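Long-range contact in minor fimbrium tip subunit Mfa3 (Porphyromonas gingivalis ATCC 33277, PDB 5NF4), which forms part of the tip of the minor fimbriae, filaments that mediate biofilm formation and adhesion to host cells and other oral bacteria: residues 218-222 and 231-235. Numbering follows the deposited sequence.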
# COMPACT_ATOMS: atom_id res chain seq x y z
N ALA A 218 -10.54 8.42 -4.09
CA ALA A 218 -9.55 7.72 -3.28
C ALA A 218 -10.06 7.56 -1.84
O ALA A 218 -10.73 8.42 -1.28
CB ALA A 218 -8.22 8.46 -3.29
N ASN A 219 -9.69 6.45 -1.23
CA ASN A 219 -10.01 6.21 0.17
C ASN A 219 -9.29 7.22 1.06
O ASN A 219 -8.12 7.50 0.87
CB ASN A 219 -9.58 4.79 0.51
CG ASN A 219 -10.11 4.29 1.86
OD1 ASN A 219 -10.68 5.02 2.66
ND2 ASN A 219 -9.86 3.02 2.11
N VAL A 220 -10.00 7.75 2.06
CA VAL A 220 -9.40 8.65 3.02
C VAL A 220 -8.41 7.90 3.92
O VAL A 220 -7.43 8.46 4.37
CB VAL A 220 -10.49 9.27 3.91
CG1 VAL A 220 -9.99 9.75 5.26
CG2 VAL A 220 -11.11 10.40 3.18
N HIS A 221 -8.76 6.66 4.21
CA HIS A 221 -8.07 5.88 5.22
C HIS A 221 -7.21 4.75 4.71
O HIS A 221 -7.59 4.01 3.79
CB HIS A 221 -9.06 5.24 6.16
CG HIS A 221 -9.87 6.21 6.96
ND1 HIS A 221 -11.20 6.47 6.68
CD2 HIS A 221 -9.56 6.99 8.02
CE1 HIS A 221 -11.66 7.35 7.54
NE2 HIS A 221 -10.68 7.69 8.36
N TYR A 222 -6.10 4.59 5.41
CA TYR A 222 -5.33 3.37 5.31
C TYR A 222 -5.50 2.53 6.56
O TYR A 222 -5.99 2.98 7.60
CB TYR A 222 -3.87 3.69 5.06
CG TYR A 222 -3.06 4.26 6.20
CD1 TYR A 222 -2.38 3.43 7.10
CD2 TYR A 222 -2.92 5.62 6.36
CE1 TYR A 222 -1.65 3.95 8.12
CE2 TYR A 222 -2.17 6.15 7.38
CZ TYR A 222 -1.53 5.30 8.26
OH TYR A 222 -0.77 5.79 9.28
N PRO A 231 -14.49 1.33 1.77
CA PRO A 231 -14.19 2.56 2.48
C PRO A 231 -15.47 3.18 3.04
O PRO A 231 -16.56 3.01 2.49
CB PRO A 231 -13.57 3.46 1.39
CG PRO A 231 -13.05 2.48 0.35
CD PRO A 231 -14.00 1.33 0.39
N ILE A 232 -15.32 3.93 4.13
CA ILE A 232 -16.41 4.71 4.69
C ILE A 232 -16.34 6.18 4.28
O ILE A 232 -17.37 6.84 4.16
CB ILE A 232 -16.45 4.61 6.23
CG1 ILE A 232 -15.10 5.04 6.84
CG2 ILE A 232 -16.79 3.14 6.63
CD1 ILE A 232 -15.12 5.32 8.36
N GLN A 233 -15.13 6.67 4.05
CA GLN A 233 -14.89 8.07 3.69
C GLN A 233 -13.89 8.25 2.56
O GLN A 233 -13.00 7.45 2.37
CB GLN A 233 -14.43 8.85 4.93
CG GLN A 233 -15.55 8.90 6.00
CD GLN A 233 -15.13 9.56 7.32
OE1 GLN A 233 -13.99 9.43 7.78
NE2 GLN A 233 -16.06 10.32 7.90
N PHE A 234 -14.08 9.33 1.78
CA PHE A 234 -13.34 9.52 0.50
C PHE A 234 -12.68 10.86 0.42
O PHE A 234 -13.25 11.86 0.89
CB PHE A 234 -14.30 9.35 -0.69
CG PHE A 234 -15.03 8.04 -0.64
CD1 PHE A 234 -14.47 6.92 -1.19
CD2 PHE A 234 -16.24 7.93 0.02
CE1 PHE A 234 -15.10 5.72 -1.12
CE2 PHE A 234 -16.89 6.72 0.11
CZ PHE A 234 -16.31 5.60 -0.46
N TYR A 235 -11.46 10.86 -0.13
CA TYR A 235 -10.66 12.05 -0.31
C TYR A 235 -11.15 12.82 -1.53
O TYR A 235 -11.74 12.24 -2.43
CB TYR A 235 -9.19 11.68 -0.48
CG TYR A 235 -8.23 12.78 -0.13
CD1 TYR A 235 -8.07 13.20 1.18
CD2 TYR A 235 -7.48 13.37 -1.10
CE1 TYR A 235 -7.19 14.19 1.49
CE2 TYR A 235 -6.61 14.38 -0.82
CZ TYR A 235 -6.48 14.79 0.48
OH TYR A 235 -5.60 15.78 0.77
O HOH W 1 -12.56 5.07 4.70
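A single isolated beta bridge, Asn-219 opposite Phe-234, closes the excursion between these residues, which carries the short strand 221-222 and much of the loop leading on to strand 238-242 in this subunit of the fimbrillin superfamily. Two backbone bonds make it: Tyr-235 N gives its hydrogen to Ala-218 O at 2.8 Å, and Val-220 N reaches Gln-233 O at 3.0 Å. Asn-219 also opens an Asx turn, its OD1 accepting from His-221 N at 3.0 Å, the donor standing well above the plane of the amide carbonyl. With CG anti to the backbone N (chi1 -168°), the Asn-219 amide also meets the ring of Pro-231; Asn-219 CG lies 3.6 Å from Pro-231 CB. Asn-219 ND2 donates to Glu-255 O, while OD1, besides taking the His-221 N-H, accepts from a water. That water takes the hydrogen of Gln-233 N and also bonds His-221 ND1 in the plane of the imidazole, tying both segments together. Val-220 CG1 reaches forward over the centre of the His-221 ring, while CG2 packs against the backbone between Phe-234 and Tyr-235. Tyr-150 joins both sides of the bridge: its OH hydrogen-bonds Asn-219 O and its ring stacks on that of Tyr-235. On the exposed Gln-233, the amide lies nearly coplanar with the imidazole, 8° apart, and OE1 approaches the ring edge 3.1 Å from His-221 CE1.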